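Local structure of adenylate kinase (Thermus thermophilus, 3CM0) at residues P13-G18 with V112-E117; R54-M57 with V63-D66; E70-E75 with V80-F85; G84-L89 with E93-L98; R121-R126 with E138-R143. The protein catalyses the reversible transfer of the terminal phosphate between ATP and AMP, giving two ADP, and so helps keep the adenine nucleotide pool and cellular energy in balance. All blocks are in the same frame, centred on the assembly; numbering follows the deposited sequence.

Contact 1 of 5, residues P13-G18 with V112-E117; sequences PGAGKG and VEVPEE
Ahead of Ala15, the residue that sets its methyl down on Val112 and Val114, the chain turns through Pro13 and Gly14. Gly14 has a positive phi of 92°, a conformation where any side chain would collide with the carbonyl O of Pro13, and its own carbonyl O takes a hydrogen bond from Arg122. The methyl of Ala15 then points at the end of strand 104-113: CB lies 3.9 Å from Val112 CG1 and 4.1 Å from Val114 CG2. Gly16, at positive phi, occupies the N-cap of helix 17-28. In Lys17 the first carbon of the side chain does the touching, CB meeting Val112 CG2 at 4.0 Å. One valine thus meets both Ala15 of the loop and Lys17 at the start of the helix, because at chi1 -175° its CG1 faces Ala15 while CG2 is directed to Lys17. Beyond CB the lysine leaves the strand; its chain bends at chi4 and NZ forms a salt bridge with Asp83. Gly14 to Gly18 belong to the P-loop (Walker A motif) of the adenylate kinases, a predicted ATP site. No hydrogen bond joins the two segments, and the side-chain contacts are all between aliphatic carbons, while the lysine amine is carried off from the strand, consistent with a loop that wraps phosphate.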
# COMPACT_ATOMS: atom_id res chain seq x y z
N PRO A 13 10.21 0.73 -3.00
CA PRO A 13 10.29 -0.25 -4.07
C PRO A 13 11.49 -1.11 -3.68
O PRO A 13 12.50 -0.58 -3.16
CB PRO A 13 10.62 0.60 -5.29
CG PRO A 13 9.96 1.88 -5.00
CD PRO A 13 10.21 2.11 -3.52
N GLY A 14 11.38 -2.42 -3.89
CA GLY A 14 12.49 -3.30 -3.58
C GLY A 14 12.47 -3.89 -2.18
O GLY A 14 13.30 -4.73 -1.84
N ALA A 15 11.53 -3.44 -1.35
CA ALA A 15 11.43 -3.99 0.01
C ALA A 15 10.53 -5.22 0.05
O ALA A 15 10.47 -5.92 1.07
CB ALA A 15 10.91 -2.89 0.99
N GLY A 16 9.84 -5.50 -1.05
CA GLY A 16 8.94 -6.66 -1.13
C GLY A 16 7.72 -6.57 -0.22
O GLY A 16 7.18 -7.58 0.20
N LYS A 17 7.26 -5.36 0.07
CA LYS A 17 6.12 -5.22 0.97
C LYS A 17 4.82 -5.74 0.34
O LYS A 17 3.96 -6.23 1.04
CB LYS A 17 5.91 -3.76 1.39
CG LYS A 17 5.41 -2.86 0.27
CD LYS A 17 4.56 -1.73 0.81
CE LYS A 17 4.41 -0.61 -0.21
NZ LYS A 17 3.80 -1.07 -1.48
N GLY A 18 4.70 -5.64 -0.98
CA GLY A 18 3.49 -6.13 -1.64
C GLY A 18 3.34 -7.63 -1.52
O GLY A 18 2.25 -8.17 -1.29
N VAL A 112 8.11 -1.43 6.16
CA VAL A 112 9.24 -2.33 5.92
C VAL A 112 10.48 -1.50 5.64
O VAL A 112 10.51 -0.72 4.69
CB VAL A 112 8.94 -3.26 4.73
CG1 VAL A 112 10.09 -4.29 4.56
CG2 VAL A 112 7.60 -3.99 4.98
N GLU A 113 11.52 -1.71 6.46
CA GLU A 113 12.74 -0.91 6.36
C GLU A 113 13.92 -1.76 5.91
O GLU A 113 14.14 -2.84 6.45
CB GLU A 113 13.05 -0.32 7.75
CG GLU A 113 11.91 0.53 8.30
CD GLU A 113 12.25 1.17 9.65
OE1 GLU A 113 13.00 0.55 10.45
OE2 GLU A 113 11.74 2.26 9.94
N VAL A 114 14.66 -1.23 4.95
CA VAL A 114 15.81 -1.96 4.38
C VAL A 114 16.91 -0.95 4.12
O VAL A 114 16.63 0.15 3.69
CB VAL A 114 15.40 -2.63 3.03
CG1 VAL A 114 16.59 -3.38 2.43
CG2 VAL A 114 14.23 -3.61 3.27
N PRO A 115 18.18 -1.32 4.38
CA PRO A 115 19.28 -0.38 4.14
C PRO A 115 19.26 0.00 2.66
O PRO A 115 19.07 -0.86 1.80
CB PRO A 115 20.52 -1.20 4.50
CG PRO A 115 20.05 -2.11 5.52
CD PRO A 115 18.65 -2.54 5.04
N GLU A 116 19.51 1.27 2.35
CA GLU A 116 19.42 1.72 0.98
C GLU A 116 20.38 1.01 0.05
O GLU A 116 20.05 0.75 -1.09
CB GLU A 116 19.62 3.24 0.88
CG GLU A 116 19.47 3.73 -0.57
CD GLU A 116 19.36 5.25 -0.71
OE1 GLU A 116 19.53 5.75 -1.84
OE2 GLU A 116 19.09 5.93 0.30
N GLU A 117 21.58 0.69 0.54
CA GLU A 117 22.52 -0.01 -0.32
C GLU A 117 21.95 -1.37 -0.78
O GLU A 117 22.18 -1.79 -1.92
CB GLU A 117 23.87 -0.20 0.41
CG GLU A 117 23.72 -0.83 1.79
CD GLU A 117 23.62 0.18 2.96
OE1 GLU A 117 22.82 1.16 2.92
OE2 GLU A 117 24.35 -0.03 3.95

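Contact 2 of 5, residues R54-M57 with V63-D66; sequences RPIM and VPDD
Ile56, Val63 and Pro64 meet where the NMP-binding domain joins the CORE: Ile56 stands on helix 48-58 of the NMP domain, Val63 is the last residue of that region, and Pro64 is the N-cap of helix 65-75. Both branches of the isoleucine take part. Its CG2 comes up against the backbone of Val63, 4.2 Å from CA, while CD1 reaches past it to the pyrrolidine ring of Pro64, 4.2 Å from CD. With CG1 anti to the carbonyl carbon (chi1 -65°) and chi2 extended, the delta methyl is carried well out from the helix, far enough to reach the proline. The side chain of Val63 is held less closely: CG2 stands 4.7 Å from Ile56 CG2 and 4.6 Å from Met57 CG. With no hydrogen bond between the segments, the contact is apolar and partly exposed.

This is the linker by which the chain returns from the NMP domain, one of the two small domains that move during catalysis, and Val63 is a predicted AMP-binding residue. On the domain side, Val63 and Met57 also lean on Leu39 of helix 35-44, so the valine has neighbours on two helices of the same domain. Helix 48-58 is kinked at Pro55 and Ile56, where neither backbone N bonds to the preceding turn; Pro55 has no N-H to give. On the CORE side, Asp65 OD1 accepts a hydrogen bond from Gln91 NE2 just beyond the linker.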
# COMPACT_ATOMS: atom_id res chain seq x y z
N ARG A 54 -15.80 6.76 -16.36
CA ARG A 54 -15.13 6.76 -17.67
C ARG A 54 -14.74 8.16 -18.14
O ARG A 54 -13.59 8.39 -18.53
CB ARG A 54 -16.00 6.06 -18.74
CG ARG A 54 -15.55 6.32 -20.19
CD ARG A 54 -16.42 5.55 -21.21
NE ARG A 54 -16.12 4.13 -21.12
CZ ARG A 54 -15.04 3.57 -21.65
NH1 ARG A 54 -14.19 4.33 -22.32
NH2 ARG A 54 -14.78 2.28 -21.48
N PRO A 55 -15.68 9.12 -18.10
CA PRO A 55 -15.36 10.48 -18.55
C PRO A 55 -14.23 11.17 -17.79
O PRO A 55 -13.46 11.95 -18.37
CB PRO A 55 -16.69 11.21 -18.42
CG PRO A 55 -17.40 10.48 -17.35
CD PRO A 55 -17.08 9.04 -17.64
N ILE A 56 -14.13 10.89 -16.50
CA ILE A 56 -13.08 11.50 -15.67
C ILE A 56 -11.75 10.98 -16.16
O ILE A 56 -10.81 11.75 -16.36
CB ILE A 56 -13.27 11.08 -14.17
CG1 ILE A 56 -14.58 11.67 -13.64
CG2 ILE A 56 -12.07 11.55 -13.33
CD1 ILE A 56 -15.00 11.11 -12.28
N MET A 57 -11.69 9.68 -16.39
CA MET A 57 -10.47 9.04 -16.84
C MET A 57 -10.05 9.50 -18.22
O MET A 57 -8.87 9.76 -18.45
CB MET A 57 -10.64 7.52 -16.81
CG MET A 57 -10.63 6.95 -15.38
SD MET A 57 -11.20 5.24 -15.38
CE MET A 57 -9.83 4.42 -16.04
N VAL A 63 -9.14 10.38 -10.39
CA VAL A 63 -10.41 10.05 -9.73
C VAL A 63 -10.38 10.73 -8.36
O VAL A 63 -9.41 10.57 -7.62
CB VAL A 63 -10.56 8.53 -9.54
CG1 VAL A 63 -11.86 8.23 -8.76
CG2 VAL A 63 -10.59 7.85 -10.90
N PRO A 64 -11.42 11.52 -8.04
CA PRO A 64 -11.52 12.24 -6.76
C PRO A 64 -11.44 11.33 -5.54
O PRO A 64 -11.89 10.18 -5.56
CB PRO A 64 -12.86 12.96 -6.88
CG PRO A 64 -13.65 12.01 -7.70
CD PRO A 64 -12.68 11.65 -8.79
N ASP A 65 -10.87 11.86 -4.48
CA ASP A 65 -10.75 11.09 -3.27
C ASP A 65 -12.11 10.62 -2.78
O ASP A 65 -12.22 9.54 -2.24
CB ASP A 65 -10.09 11.91 -2.14
CG ASP A 65 -8.59 12.01 -2.29
OD1 ASP A 65 -8.02 11.28 -3.12
OD2 ASP A 65 -7.97 12.82 -1.56
N ASP A 66 -13.16 11.41 -2.98
CA ASP A 66 -14.44 10.95 -2.44
C ASP A 66 -14.93 9.67 -3.09
O ASP A 66 -15.59 8.83 -2.45
CB ASP A 66 -15.48 12.06 -2.49
CG ASP A 66 -15.80 12.51 -3.90
OD1 ASP A 66 -15.02 12.21 -4.83
OD2 ASP A 66 -16.84 13.18 -4.06

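Contact 3 of 5, residues E70-E75 with V80-F85; sequences ELIREE and VIFDGF
Glu70 O accepts the backbone N-H of Glu74 at 2.9 Å, one turn of helix 65-75, the helix that brings Ile72 down on Phe82 and Phe85. It packs against strand 79-83 of the parallel sheet in the P-loop kinase fold, and the loop that follows carries Phe85, a predicted AMP-site residue. On the helix's outer side Arg73 NH2 reaches back to the syn lone pair of Glu70 OE1, a salt bridge of 3.1 Å with a bent N-H angle of 143°. The inner side is apolar. Ile72 divides its two ends between two aromatics: CG2 comes in at the edge of the Phe82 ring, 3.8 Å from CZ and near the ring plane, whereas CD1 sits over a face of Phe85, 4.0 Å from the centroid, in a CH-pi contact. That split follows from chi1 -68°, which puts CG2 anti to the backbone N and CG1, which carries CD1, anti to the carbonyl carbon. An alanine at Ile72 removes both contacting methyls and would probably leave a gap between the Phe85 face and the Phe82 edge. Past Phe82, Asp83 OD2 forms a salt bridge with Lys32. Phe82 also has a neighbour from its own strand: Val80 CG2 lies 3.8 Å above one face of its ring, displaced toward the rim.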
# COMPACT_ATOMS: atom_id res chain seq x y z
N GLU A 70 -15.39 6.05 -1.34
CA GLU A 70 -16.68 5.38 -1.52
C GLU A 70 -16.46 3.91 -1.94
O GLU A 70 -17.11 2.99 -1.41
CB GLU A 70 -17.51 6.11 -2.60
CG GLU A 70 -18.77 5.29 -3.05
CD GLU A 70 -19.76 5.09 -1.93
OE1 GLU A 70 -19.84 5.99 -1.07
OE2 GLU A 70 -20.49 4.07 -1.91
N LEU A 71 -15.55 3.69 -2.89
CA LEU A 71 -15.25 2.33 -3.33
C LEU A 71 -14.68 1.49 -2.21
O LEU A 71 -14.96 0.31 -2.11
CB LEU A 71 -14.27 2.34 -4.50
CG LEU A 71 -14.85 2.84 -5.82
CD1 LEU A 71 -13.78 2.84 -6.90
CD2 LEU A 71 -16.03 1.95 -6.22
N ILE A 72 -13.82 2.08 -1.37
CA ILE A 72 -13.29 1.33 -0.25
C ILE A 72 -14.43 0.97 0.72
O ILE A 72 -14.49 -0.16 1.26
CB ILE A 72 -12.19 2.15 0.47
CG1 ILE A 72 -10.97 2.28 -0.45
CG2 ILE A 72 -11.81 1.47 1.81
CD1 ILE A 72 -9.89 3.28 0.09
N ARG A 73 -15.35 1.90 0.96
CA ARG A 73 -16.46 1.59 1.87
C ARG A 73 -17.28 0.41 1.27
O ARG A 73 -17.69 -0.53 1.98
CB ARG A 73 -17.36 2.83 2.08
CG ARG A 73 -18.55 2.62 3.09
CD ARG A 73 -19.18 3.94 3.60
NE ARG A 73 -19.79 4.78 2.56
CZ ARG A 73 -20.18 6.04 2.75
NH1 ARG A 73 -20.03 6.61 3.94
NH2 ARG A 73 -20.72 6.74 1.76
N GLU A 74 -17.52 0.46 -0.03
CA GLU A 74 -18.29 -0.62 -0.71
C GLU A 74 -17.60 -1.97 -0.66
O GLU A 74 -18.23 -3.03 -0.83
CB GLU A 74 -18.52 -0.24 -2.17
CG GLU A 74 -19.40 0.99 -2.32
CD GLU A 74 -19.60 1.38 -3.79
OE1 GLU A 74 -19.36 0.52 -4.68
OE2 GLU A 74 -20.02 2.54 -4.04
N GLU A 75 -16.28 -1.91 -0.42
CA GLU A 75 -15.37 -3.05 -0.35
C GLU A 75 -14.90 -3.44 1.04
O GLU A 75 -14.31 -4.51 1.18
CB GLU A 75 -14.11 -2.80 -1.19
CG GLU A 75 -14.30 -2.68 -2.69
CD GLU A 75 -14.47 -4.03 -3.36
OE1 GLU A 75 -13.67 -4.95 -3.05
OE2 GLU A 75 -15.39 -4.15 -4.18
N VAL A 80 -9.39 -6.39 6.13
CA VAL A 80 -8.90 -5.76 4.93
C VAL A 80 -7.44 -5.33 5.07
O VAL A 80 -7.01 -4.92 6.17
CB VAL A 80 -9.76 -4.49 4.63
CG1 VAL A 80 -9.68 -3.51 5.84
CG2 VAL A 80 -9.31 -3.81 3.36
N ILE A 81 -6.74 -5.39 3.94
CA ILE A 81 -5.33 -4.96 3.79
C ILE A 81 -5.23 -3.91 2.70
O ILE A 81 -5.86 -4.01 1.63
CB ILE A 81 -4.41 -6.18 3.48
CG1 ILE A 81 -4.21 -6.98 4.78
CG2 ILE A 81 -3.10 -5.73 2.90
CD1 ILE A 81 -3.33 -8.26 4.60
N PHE A 82 -4.47 -2.85 3.01
CA PHE A 82 -4.22 -1.78 2.09
C PHE A 82 -2.74 -1.86 1.74
O PHE A 82 -1.92 -1.93 2.63
CB PHE A 82 -4.52 -0.43 2.76
CG PHE A 82 -6.00 -0.25 3.03
CD1 PHE A 82 -6.84 0.24 2.03
CD2 PHE A 82 -6.53 -0.56 4.28
CE1 PHE A 82 -8.20 0.41 2.27
CE2 PHE A 82 -7.91 -0.39 4.54
CZ PHE A 82 -8.73 0.10 3.53
N ASP A 83 -2.43 -1.82 0.45
CA ASP A 83 -1.05 -1.90 -0.03
C ASP A 83 -1.07 -0.92 -1.22
O ASP A 83 -1.67 -1.20 -2.24
CB ASP A 83 -0.79 -3.35 -0.46
CG ASP A 83 0.53 -3.53 -1.16
OD1 ASP A 83 1.49 -2.82 -0.81
OD2 ASP A 83 0.58 -4.39 -2.06
N GLY A 84 -0.44 0.22 -1.06
CA GLY A 84 -0.48 1.20 -2.13
C GLY A 84 -1.49 2.32 -1.85
O GLY A 84 -1.76 3.15 -2.73
N PHE A 85 -2.05 2.31 -0.63
CA PHE A 85 -3.02 3.30 -0.17
C PHE A 85 -2.97 3.34 1.37
O PHE A 85 -2.86 2.30 2.01
CB PHE A 85 -4.45 2.95 -0.64
CG PHE A 85 -5.45 4.03 -0.38
CD1 PHE A 85 -6.16 4.06 0.80
CD2 PHE A 85 -5.67 5.04 -1.32
CE1 PHE A 85 -7.08 5.08 1.07
CE2 PHE A 85 -6.58 6.06 -1.06
CZ PHE A 85 -7.29 6.07 0.13

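Contact 4 of 5, residues G84-L89 with E93-L98; sequences GFPRTL and EALDRL
Leu95 and the Phe85-Pro86 corner make the close, buried half of this contact. The leucine, with CG anti to the backbone N (chi1 176°), uses one methyl: CD2 is 4.2 Å from Phe85 CE1, at the ring edge near its plane, and likewise 4.2 Å from Pro86 CD, meeting the proline at about a right angle. The peptide before Pro86 is cis, which folds the proline back so that its CB lies 4.1 Å above a face of Phe85, toward the rim. Arg87 NH1 lies at the edge of the Phe85 ring, in its plane, and gives Gly84 O a hydrogen bond of 3.1 Å. Gly84 to Arg87 are predicted to bind AMP.

The other half is the looser, more exposed one. Glu93 N donates to Leu89 O at 2.9 Å, nearly straight (167°), as the first turn of helix 89-101 closes, and Glu93 CG lies beside the same oxygen. Further out contact is slack, Glu93 OE2 standing 4.0 Å from Leu89 CG. Thr88 is the helix N-cap, its OG1 taking the N-H of Gln91.

Helix 89-101 follows strand 79-83 through this loop and lies between several elements: Leu95 and Pro86 reach Ile8 of strand 4-10, Leu98 meets Ile72 of helix 65-75, and the exposed Leu89 and the partly exposed Glu93 lean on Tyr157 of helix 137-160.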
# COMPACT_ATOMS: atom_id res chain seq x y z
N GLY A 84 -0.44 0.22 -1.06
CA GLY A 84 -0.48 1.20 -2.13
C GLY A 84 -1.49 2.32 -1.85
O GLY A 84 -1.76 3.15 -2.73
N PHE A 85 -2.05 2.31 -0.63
CA PHE A 85 -3.02 3.30 -0.17
C PHE A 85 -2.97 3.34 1.37
O PHE A 85 -2.86 2.30 2.01
CB PHE A 85 -4.45 2.95 -0.64
CG PHE A 85 -5.45 4.03 -0.38
CD1 PHE A 85 -6.16 4.06 0.80
CD2 PHE A 85 -5.67 5.04 -1.32
CE1 PHE A 85 -7.08 5.08 1.07
CE2 PHE A 85 -6.58 6.06 -1.06
CZ PHE A 85 -7.29 6.07 0.13
N PRO A 86 -3.05 4.54 2.00
CA PRO A 86 -3.18 5.86 1.36
C PRO A 86 -1.88 6.33 0.73
O PRO A 86 -0.80 5.83 1.05
CB PRO A 86 -3.60 6.79 2.51
CG PRO A 86 -2.88 6.23 3.69
CD PRO A 86 -3.04 4.66 3.47
N ARG A 87 -2.01 7.28 -0.20
CA ARG A 87 -0.85 7.86 -0.87
C ARG A 87 -0.64 9.28 -0.35
O ARG A 87 0.46 9.79 -0.40
CB ARG A 87 -1.06 7.90 -2.39
CG ARG A 87 -1.07 6.53 -3.07
CD ARG A 87 -1.38 6.67 -4.56
NE ARG A 87 -2.77 7.04 -4.86
CZ ARG A 87 -3.80 6.19 -4.85
NH1 ARG A 87 -3.63 4.91 -4.55
NH2 ARG A 87 -5.02 6.63 -5.15
N THR A 88 -1.69 9.90 0.14
CA THR A 88 -1.59 11.27 0.64
C THR A 88 -2.13 11.40 2.05
O THR A 88 -2.89 10.57 2.52
CB THR A 88 -2.40 12.25 -0.21
OG1 THR A 88 -3.80 11.98 -0.00
CG2 THR A 88 -2.07 12.07 -1.70
N LEU A 89 -1.75 12.48 2.72
CA LEU A 89 -2.26 12.71 4.06
C LEU A 89 -3.77 12.90 4.06
O LEU A 89 -4.45 12.46 4.96
CB LEU A 89 -1.56 13.97 4.62
CG LEU A 89 -1.45 14.17 6.12
CD1 LEU A 89 -0.88 12.91 6.77
CD2 LEU A 89 -0.51 15.40 6.40
N GLU A 93 -6.23 10.68 6.39
CA GLU A 93 -7.23 11.20 7.30
C GLU A 93 -8.65 10.67 6.98
O GLU A 93 -9.39 10.22 7.87
CB GLU A 93 -7.19 12.72 7.23
CG GLU A 93 -5.89 13.25 7.88
CD GLU A 93 -5.79 14.78 7.84
OE1 GLU A 93 -6.82 15.40 7.48
OE2 GLU A 93 -4.71 15.34 8.17
N ALA A 94 -9.00 10.69 5.71
CA ALA A 94 -10.32 10.21 5.28
C ALA A 94 -10.47 8.73 5.60
O ALA A 94 -11.53 8.28 6.02
CB ALA A 94 -10.49 10.46 3.79
N LEU A 95 -9.40 7.95 5.40
CA LEU A 95 -9.49 6.53 5.70
C LEU A 95 -9.68 6.30 7.17
O LEU A 95 -10.43 5.41 7.59
CB LEU A 95 -8.22 5.80 5.20
CG LEU A 95 -8.11 4.31 5.52
CD1 LEU A 95 -9.35 3.59 4.84
CD2 LEU A 95 -6.79 3.70 4.98
N ASP A 96 -9.02 7.09 8.02
CA ASP A 96 -9.20 6.89 9.46
C ASP A 96 -10.65 7.15 9.86
O ASP A 96 -11.20 6.46 10.73
CB ASP A 96 -8.28 7.81 10.26
CG ASP A 96 -6.93 7.16 10.61
OD1 ASP A 96 -6.66 5.98 10.24
OD2 ASP A 96 -6.12 7.85 11.26
N ARG A 97 -11.25 8.15 9.27
CA ARG A 97 -12.67 8.43 9.57
C ARG A 97 -13.55 7.25 9.14
O ARG A 97 -14.47 6.82 9.87
CB ARG A 97 -13.10 9.71 8.85
CG ARG A 97 -12.34 10.96 9.32
CD ARG A 97 -13.07 12.23 8.85
NE ARG A 97 -12.89 12.44 7.41
CZ ARG A 97 -11.87 13.10 6.87
NH1 ARG A 97 -10.91 13.60 7.64
NH2 ARG A 97 -11.80 13.25 5.55
N LEU A 98 -13.28 6.72 7.95
CA LEU A 98 -14.03 5.56 7.43
C LEU A 98 -13.85 4.34 8.33
O LEU A 98 -14.79 3.61 8.60
CB LEU A 98 -13.55 5.23 5.99
CG LEU A 98 -14.21 3.98 5.41
CD1 LEU A 98 -15.72 4.19 5.46
CD2 LEU A 98 -13.76 3.76 3.98

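Contact 5 of 5, residues R121-R126 with E138-R143; sequences RRILRR and ETVRRR
The guanidinium groups flank the contact of Ile123 and Leu124 with Val140 instead of entering it. That of Arg142 has Thr139 O over one face, 4.1 Å above the plane and displaced toward the rim; the Arg126 side chain touches Arg132, and its NH1 forms a salt bridge with Glu130. Arg143 is paired with Asp135, and Arg141 with Glu137. What joins the two helices is therefore methyl on methyl, with no hydrogen bond across.

Val140 supplies one side with both its branches. CG1 meets Ile123 CD1 at 3.8 Å, and CG2 meets Ile123 CG2, also at 3.8 Å, so the two side chains run alongside each other, pointing opposite ways, with a pair of contacts between them. Leu124 adds CD2, 4.0 Å from Val140 CG2, crossing at a slant. In the valine, chi1 172° turns the two branches this way, CG1 anti to the backbone N and CG2 anti to the carbonyl carbon. The helices come closest at Ile123 and Val140, CA to CA 7.7 Å. Val140 is buried and also touches Asp135, while the two partners on helix 116-130 remain partly exposed.

Ile123 also lies close to Gly14 of the P-loop. Arg126 is a predicted ATP ligand and Arg143 a predicted AMP ligand, arginines well suited to gather round phosphates. The pair of helices forms the stem of the short LID of adenylate kinase, the domain that closes over the site of phosphoryl transfer when ATP binds.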
# COMPACT_ATOMS: atom_id res chain seq x y z
N ARG A 121 21.03 -2.51 -4.59
CA ARG A 121 21.60 -3.73 -5.15
C ARG A 121 20.50 -4.63 -5.72
O ARG A 121 20.62 -5.16 -6.83
CB ARG A 121 22.38 -4.53 -4.08
CG ARG A 121 23.68 -3.92 -3.68
CD ARG A 121 24.24 -4.68 -2.48
NE ARG A 121 25.01 -5.86 -2.88
CZ ARG A 121 24.92 -7.05 -2.31
NH1 ARG A 121 24.07 -7.25 -1.31
NH2 ARG A 121 25.68 -8.05 -2.74
N ARG A 122 19.44 -4.81 -4.95
CA ARG A 122 18.33 -5.66 -5.36
C ARG A 122 17.70 -5.19 -6.64
O ARG A 122 17.54 -5.98 -7.59
CB ARG A 122 17.23 -5.67 -4.32
CG ARG A 122 17.59 -6.36 -3.05
CD ARG A 122 16.43 -6.29 -2.09
NE ARG A 122 16.78 -6.97 -0.84
CZ ARG A 122 15.97 -7.04 0.21
NH1 ARG A 122 14.77 -6.47 0.17
NH2 ARG A 122 16.38 -7.67 1.30
N ILE A 123 17.34 -3.91 -6.67
CA ILE A 123 16.68 -3.33 -7.83
C ILE A 123 17.57 -3.43 -9.07
O ILE A 123 17.11 -3.86 -10.15
CB ILE A 123 16.31 -1.88 -7.56
CG1 ILE A 123 15.25 -1.82 -6.45
CG2 ILE A 123 15.80 -1.22 -8.85
CD1 ILE A 123 15.00 -0.44 -5.90
N LEU A 124 18.85 -3.04 -8.94
CA LEU A 124 19.75 -3.11 -10.08
C LEU A 124 19.96 -4.55 -10.56
O LEU A 124 20.10 -4.80 -11.76
CB LEU A 124 21.10 -2.43 -9.76
CG LEU A 124 21.07 -0.92 -9.52
CD1 LEU A 124 22.48 -0.44 -9.21
CD2 LEU A 124 20.53 -0.18 -10.74
N ARG A 125 19.95 -5.51 -9.64
CA ARG A 125 20.12 -6.89 -10.05
C ARG A 125 18.93 -7.40 -10.85
O ARG A 125 19.10 -8.01 -11.91
CB ARG A 125 20.34 -7.81 -8.84
CG ARG A 125 20.50 -9.27 -9.27
CD ARG A 125 20.88 -10.18 -8.12
NE ARG A 125 20.93 -11.58 -8.55
CZ ARG A 125 19.85 -12.33 -8.76
NH1 ARG A 125 18.64 -11.82 -8.57
NH2 ARG A 125 19.98 -13.58 -9.16
N ARG A 126 17.72 -7.19 -10.32
CA ARG A 126 16.53 -7.64 -11.02
C ARG A 126 16.45 -6.93 -12.38
O ARG A 126 16.05 -7.53 -13.38
CB ARG A 126 15.29 -7.32 -10.18
CG ARG A 126 13.96 -7.66 -10.85
CD ARG A 126 12.77 -7.18 -10.03
NE ARG A 126 12.72 -5.72 -9.92
CZ ARG A 126 12.23 -4.90 -10.85
NH1 ARG A 126 11.73 -5.39 -11.98
NH2 ARG A 126 12.24 -3.59 -10.65
N GLU A 138 21.92 6.12 -10.30
CA GLU A 138 21.37 7.45 -10.14
C GLU A 138 19.85 7.47 -10.11
O GLU A 138 19.25 7.98 -9.17
CB GLU A 138 21.86 8.37 -11.27
CG GLU A 138 21.24 9.77 -11.27
CD GLU A 138 21.93 10.74 -10.32
OE1 GLU A 138 23.16 10.90 -10.43
OE2 GLU A 138 21.23 11.34 -9.48
N THR A 139 19.22 6.91 -11.15
CA THR A 139 17.76 6.92 -11.21
C THR A 139 17.10 6.19 -10.04
O THR A 139 16.06 6.63 -9.54
CB THR A 139 17.23 6.31 -12.54
OG1 THR A 139 17.68 4.97 -12.69
CG2 THR A 139 17.71 7.13 -13.73
N VAL A 140 17.70 5.08 -9.62
CA VAL A 140 17.14 4.33 -8.50
C VAL A 140 17.26 5.13 -7.20
O VAL A 140 16.29 5.24 -6.46
CB VAL A 140 17.82 2.94 -8.35
CG1 VAL A 140 17.35 2.26 -7.05
CG2 VAL A 140 17.47 2.06 -9.57
N ARG A 141 18.43 5.70 -6.92
CA ARG A 141 18.57 6.48 -5.69
C ARG A 141 17.65 7.69 -5.70
O ARG A 141 17.18 8.13 -4.65
CB ARG A 141 20.02 6.95 -5.48
CG ARG A 141 20.98 5.86 -5.06
CD ARG A 141 22.39 6.43 -4.91
NE ARG A 141 23.41 5.38 -4.91
CZ ARG A 141 23.55 4.45 -3.97
NH1 ARG A 141 22.72 4.43 -2.93
NH2 ARG A 141 24.50 3.54 -4.08
N ARG A 142 17.41 8.26 -6.87
CA ARG A 142 16.52 9.41 -6.94
C ARG A 142 15.08 8.98 -6.68
O ARG A 142 14.34 9.66 -5.94
CB ARG A 142 16.60 10.06 -8.32
CG ARG A 142 15.82 11.37 -8.39
CD ARG A 142 15.78 11.90 -9.81
NE ARG A 142 15.22 10.91 -10.74
CZ ARG A 142 14.00 10.41 -10.66
NH1 ARG A 142 13.18 10.79 -9.68
NH2 ARG A 142 13.58 9.51 -11.55
N ARG A 143 14.66 7.88 -7.27
CA ARG A 143 13.32 7.40 -7.05
C ARG A 143 13.13 7.07 -5.56
O ARG A 143 12.03 7.26 -5.02
CB ARG A 143 13.02 6.18 -7.92
CG ARG A 143 12.91 6.53 -9.41
CD ARG A 143 12.86 5.28 -10.30
NE ARG A 143 12.67 5.58 -11.71
CZ ARG A 143 12.76 4.69 -12.69
NH1 ARG A 143 13.05 3.42 -12.41
NH2 ARG A 143 12.56 5.04 -13.96

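From the N terminus the P-loop comes first, and contact 1 closes a long loop when strand 104-113 returns to it. Contacts 2, 3 and 4 all fall within that loop: contact 2 closes before contact 3 opens, and contact 4 begins on the residues where contact 3 ends. Contact 2 ends the NMP domain and hands the chain to helix 65-75; contact 3 lays that helix on strand 79-83; contact 4 starts on the Gly84-Phe85 loop and seats helix 89-101. Contact 5 opens only after contact 1 has closed, tying the LID stem together. Contact 1 touches contacts 3 and 5 directly, while contacts 2 and 5 have centres about 32 Å apart.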